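Local coordinates for GTP cyclohydrolase 1 type 2 homolog (Staphylococcus aureus subsp. aureus, PDB 3LNL), which is of unknown function but belongs to the NIF3 family, binds a pair of zinc ions and assembles into a hollow toroidal hexamer capped by PII-like domains, at residues L122-Y136 with E233-E247. The protein carries 2 engineered substitutions. Sequence-based numbering, arbitrary orientation. Where two conformers were deposited one is given.
Sequences LKNISIINNQQDVYY and EIKQTSLYGLGVMAE
With CG beside the backbone N (chi1 -61° and -54°), the amides of Asn129 and Asn130 both reach across to carbonyls of 233-247. Asn129 ND2 donates to Leu242 O at 2.7 Å, the carbonyl lying in the amide plane and the bond nearly straight; its OD1 is taken by Gln296 and Gln300. Asn130 ND2 does the same to Ser238 O at 2.9 Å, while its CB rests on Thr237 CG2. These two clamps sit where the antiparallel pairing becomes irregular, though Gln131 N still bonds to Tyr240 O. Here Ser238 OG closes an ST turn by accepting from Tyr240 N, and a water joins Asn129 O to Leu242 N. The Leu242 side chain lies about 4 Å from that of zinc ligand Asp106. Ile127 CG2 packs against the Gly241 backbone, 3.4 Å from Gly241 N.

Beyond this part, Gln236 runs extended over one face of the Tyr135 ring, with Gln236 OE1 3.3 Å from Tyr135 CE2. Asp133 OD2 and Ser238 OG share a second water. Toward the other end, Ile125 sets CG2 against Val244 CB (3.7 Å) and CG1 against Ala246 CB; helix 112-119 covers Ile125 and Val244. A beta bulge shifts the register between Lys123 and Ser126.

The two segments, antiparallel at both ends, run as a twisted double connection between the NIF3 part and the PII-like domain. Side-chain amides and water supplement the backbone bonds between, and the in-plane amide bonds fix the rotation of Asn129 and Asn130, consistent with a defined rather than slack joint.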
# COMPACT_ATOMS: atom_id res chain seq x y z
N LEU B 122 3.49 38.26 21.39
CA LEU B 122 4.67 37.48 21.72
C LEU B 122 5.90 38.08 21.09
O LEU B 122 5.79 38.88 20.15
CB LEU B 122 4.54 36.03 21.30
CG LEU B 122 3.26 35.35 21.80
CD1 LEU B 122 3.19 33.90 21.31
CD2 LEU B 122 3.11 35.46 23.34
N LYS B 123 7.06 37.69 21.62
CA LYS B 123 8.37 38.17 21.20
C LYS B 123 9.19 36.99 20.68
O LYS B 123 8.80 35.83 20.86
CB LYS B 123 9.15 38.77 22.39
CG LYS B 123 8.49 39.96 23.08
CD LYS B 123 8.38 41.17 22.17
CE LYS B 123 7.84 42.38 22.89
NZ LYS B 123 7.83 43.50 21.95
N ASN B 124 10.32 37.33 20.05
CA ASN B 124 11.33 36.36 19.62
C ASN B 124 10.73 35.24 18.79
O ASN B 124 10.93 34.07 19.07
CB ASN B 124 12.12 35.82 20.85
CG ASN B 124 12.92 36.93 21.54
OD1 ASN B 124 13.37 37.87 20.89
ND2 ASN B 124 13.09 36.83 22.85
N ILE B 125 9.93 35.62 17.80
CA ILE B 125 9.14 34.68 17.06
C ILE B 125 9.99 34.07 15.95
O ILE B 125 10.60 34.82 15.17
CB ILE B 125 7.92 35.37 16.40
CG1 ILE B 125 7.05 36.05 17.46
CG2 ILE B 125 7.04 34.31 15.67
CD1 ILE B 125 5.99 37.01 16.89
N SER B 126 10.10 32.75 15.89
CA SER B 126 10.71 32.14 14.72
C SER B 126 10.01 30.88 14.25
O SER B 126 9.38 30.16 15.03
CB SER B 126 12.20 31.88 14.91
OG SER B 126 12.44 31.00 15.93
N ILE B 127 10.18 30.65 12.94
CA ILE B 127 9.66 29.51 12.26
C ILE B 127 10.26 28.25 12.88
O ILE B 127 11.45 28.23 13.20
CB ILE B 127 9.97 29.55 10.73
CG1 ILE B 127 9.11 30.64 10.06
CG2 ILE B 127 9.72 28.16 10.07
CD1 ILE B 127 7.57 30.31 9.97
N ILE B 128 9.42 27.22 13.02
CA ILE B 128 9.87 25.88 13.41
C ILE B 128 9.41 24.85 12.38
O ILE B 128 8.66 25.17 11.41
CB ILE B 128 9.39 25.47 14.87
CG1 ILE B 128 7.89 25.56 14.96
CG2 ILE B 128 10.13 26.32 15.93
CD1 ILE B 128 7.31 25.08 16.27
N ASN B 129 9.85 23.61 12.57
CA ASN B 129 9.55 22.51 11.63
C ASN B 129 9.99 22.84 10.20
O ASN B 129 9.28 22.57 9.22
CB ASN B 129 8.06 22.12 11.69
CG ASN B 129 7.64 21.63 13.08
OD1 ASN B 129 8.32 20.83 13.67
ND2 ASN B 129 6.57 22.18 13.64
N ASN B 130 11.17 23.42 10.05
CA ASN B 130 11.61 23.93 8.75
C ASN B 130 11.67 22.90 7.65
O ASN B 130 12.13 21.79 7.86
CB ASN B 130 12.98 24.60 8.85
CG ASN B 130 12.98 25.66 9.88
OD1 ASN B 130 12.62 25.38 11.00
ND2 ASN B 130 13.25 26.91 9.49
N GLN B 131 11.22 23.31 6.45
CA GLN B 131 11.37 22.48 5.26
C GLN B 131 12.89 22.34 4.95
O GLN B 131 13.73 23.03 5.57
CB GLN B 131 10.58 23.09 4.08
CG GLN B 131 9.12 23.33 4.41
CD GLN B 131 8.28 23.84 3.23
OE1 GLN B 131 8.83 24.28 2.20
NE2 GLN B 131 6.94 23.77 3.37
N GLN B 132 13.24 21.40 4.07
CA GLN B 132 14.61 21.25 3.55
C GLN B 132 14.53 21.48 2.06
O GLN B 132 13.69 20.90 1.38
CB GLN B 132 15.23 19.87 3.85
CG GLN B 132 15.52 19.61 5.33
CD GLN B 132 16.77 20.33 5.85
OE1 GLN B 132 17.79 20.43 5.16
NE2 GLN B 132 16.69 20.85 7.07
N ASP B 133 15.39 22.35 1.56
CA ASP B 133 15.44 22.62 0.14
C ASP B 133 16.68 21.98 -0.45
O ASP B 133 17.73 22.01 0.16
CB ASP B 133 15.43 24.13 -0.10
CG ASP B 133 14.21 24.82 0.54
OD1 ASP B 133 13.07 24.30 0.40
OD2 ASP B 133 14.40 25.86 1.20
N VAL B 134 16.51 21.39 -1.62
CA VAL B 134 17.58 20.71 -2.31
C VAL B 134 18.27 21.67 -3.27
O VAL B 134 17.60 22.34 -4.05
CB VAL B 134 17.06 19.50 -3.08
CG1 VAL B 134 18.21 18.80 -3.80
CG2 VAL B 134 16.33 18.56 -2.14
N TYR B 135 19.58 21.76 -3.14
CA TYR B 135 20.44 22.53 -4.04
C TYR B 135 21.51 21.59 -4.59
O TYR B 135 21.61 20.44 -4.15
CB TYR B 135 21.15 23.66 -3.29
CG TYR B 135 20.24 24.65 -2.65
CD1 TYR B 135 19.99 25.90 -3.24
CD2 TYR B 135 19.61 24.36 -1.44
CE1 TYR B 135 19.13 26.82 -2.64
CE2 TYR B 135 18.76 25.28 -0.83
CZ TYR B 135 18.51 26.50 -1.43
OH TYR B 135 17.65 27.37 -0.78
N TYR B 136 22.33 22.07 -5.52
CA TYR B 136 23.52 21.34 -5.96
C TYR B 136 24.74 22.21 -5.92
O TYR B 136 24.70 23.38 -6.34
CB TYR B 136 23.36 20.80 -7.37
CG TYR B 136 22.35 19.72 -7.49
CD1 TYR B 136 21.07 19.99 -7.93
CD2 TYR B 136 22.67 18.41 -7.13
CE1 TYR B 136 20.13 18.98 -8.03
CE2 TYR B 136 21.73 17.40 -7.22
CZ TYR B 136 20.47 17.69 -7.67
OH TYR B 136 19.53 16.69 -7.77
N GLU B 233 24.49 17.00 -4.49
CA GLU B 233 23.30 17.39 -3.75
C GLU B 233 23.66 17.96 -2.37
O GLU B 233 24.44 17.37 -1.63
CB GLU B 233 22.35 16.22 -3.59
CG GLU B 233 21.03 16.64 -2.98
CD GLU B 233 20.26 15.46 -2.45
OE1 GLU B 233 20.33 15.19 -1.22
OE2 GLU B 233 19.64 14.78 -3.30
N ILE B 234 23.11 19.14 -2.09
CA ILE B 234 23.23 19.83 -0.80
C ILE B 234 21.81 20.12 -0.31
O ILE B 234 21.00 20.66 -1.07
CB ILE B 234 23.93 21.20 -0.96
CG1 ILE B 234 25.36 21.03 -1.43
CG2 ILE B 234 23.93 21.98 0.35
CD1 ILE B 234 26.24 20.30 -0.44
N LYS B 235 21.51 19.78 0.94
CA LYS B 235 20.26 20.17 1.53
C LYS B 235 20.54 21.31 2.49
O LYS B 235 21.54 21.30 3.22
CB LYS B 235 19.58 19.01 2.20
CG LYS B 235 19.08 17.99 1.19
CD LYS B 235 18.35 16.81 1.83
CE LYS B 235 17.53 16.06 0.76
NZ LYS B 235 16.74 14.90 1.26
N GLN B 236 19.67 22.30 2.43
CA GLN B 236 19.71 23.46 3.31
C GLN B 236 18.39 23.60 4.03
O GLN B 236 17.35 23.33 3.45
CB GLN B 236 19.91 24.75 2.51
CG GLN B 236 21.17 24.81 1.70
CD GLN B 236 21.44 26.22 1.20
OE1 GLN B 236 20.58 27.09 1.29
NE2 GLN B 236 22.64 26.45 0.70
N THR B 237 18.45 24.08 5.26
CA THR B 237 17.28 24.35 6.04
C THR B 237 16.56 25.53 5.45
O THR B 237 17.14 26.57 5.22
CB THR B 237 17.63 24.61 7.50
OG1 THR B 237 18.39 23.49 7.97
CG2 THR B 237 16.37 24.77 8.33
N SER B 238 15.27 25.35 5.20
CA SER B 238 14.47 26.35 4.54
C SER B 238 14.11 27.44 5.55
O SER B 238 14.11 27.20 6.75
CB SER B 238 13.14 25.72 4.09
OG SER B 238 12.37 26.68 3.43
N LEU B 239 13.69 28.57 5.04
CA LEU B 239 13.07 29.60 5.84
C LEU B 239 11.59 29.30 6.13
O LEU B 239 11.00 29.96 6.98
CB LEU B 239 13.24 30.98 5.17
CG LEU B 239 14.70 31.45 5.08
CD1 LEU B 239 14.75 32.79 4.41
CD2 LEU B 239 15.41 31.51 6.43
N TYR B 240 11.01 28.35 5.39
CA TYR B 240 9.62 27.95 5.49
C TYR B 240 9.48 26.78 6.46
O TYR B 240 10.30 25.88 6.49
CB TYR B 240 9.03 27.62 4.08
CG TYR B 240 9.23 28.77 3.08
CD1 TYR B 240 10.36 28.82 2.23
CD2 TYR B 240 8.34 29.83 3.04
CE1 TYR B 240 10.57 29.91 1.36
CE2 TYR B 240 8.55 30.90 2.22
CZ TYR B 240 9.67 30.94 1.38
OH TYR B 240 9.80 32.04 0.58
N GLY B 241 8.42 26.81 7.26
CA GLY B 241 8.13 25.71 8.17
C GLY B 241 6.79 25.91 8.83
O GLY B 241 6.34 27.05 9.00
N LEU B 242 6.16 24.79 9.22
CA LEU B 242 4.86 24.78 9.89
C LEU B 242 4.96 25.04 11.41
O LEU B 242 5.39 24.17 12.20
CB LEU B 242 4.12 23.47 9.62
CG LEU B 242 2.72 23.45 10.24
CD1 LEU B 242 1.80 24.44 9.47
CD2 LEU B 242 2.14 22.05 10.25
N GLY B 243 4.57 26.25 11.78
CA GLY B 243 4.52 26.70 13.14
C GLY B 243 5.58 27.75 13.41
O GLY B 243 6.51 27.96 12.62
N VAL B 244 5.41 28.42 14.54
CA VAL B 244 6.43 29.26 15.14
C VAL B 244 6.65 28.91 16.59
O VAL B 244 5.74 28.40 17.29
CB VAL B 244 6.06 30.78 15.06
CG1 VAL B 244 6.08 31.25 13.57
CG2 VAL B 244 4.73 31.12 15.80
N MET B 245 7.86 29.21 17.07
CA MET B 245 8.14 29.23 18.51
C MET B 245 8.29 30.68 18.86
O MET B 245 8.94 31.41 18.12
CB MET B 245 9.45 28.47 18.87
CG MET B 245 9.64 28.25 20.39
SD MET B 245 8.59 26.88 21.04
CE MET B 245 9.39 25.45 20.23
N ALA B 246 7.75 31.09 20.00
CA ALA B 246 7.90 32.44 20.48
C ALA B 246 7.86 32.44 22.02
O ALA B 246 7.74 31.38 22.63
CB ALA B 246 6.78 33.29 19.92
N GLU B 247 7.97 33.62 22.62
CA GLU B 247 7.90 33.75 24.08
C GLU B 247 7.02 34.90 24.52
O GLU B 247 6.83 35.90 23.79
CB GLU B 247 9.29 33.90 24.77
CG GLU B 247 10.47 33.84 23.95
CD GLU B 247 11.72 34.25 24.72
OE1 GLU B 247 12.16 33.51 25.65
OE2 GLU B 247 12.21 35.36 24.47
O HOH W 1 6.99 22.09 8.23
O HOH W 2 13.98 28.48 1.67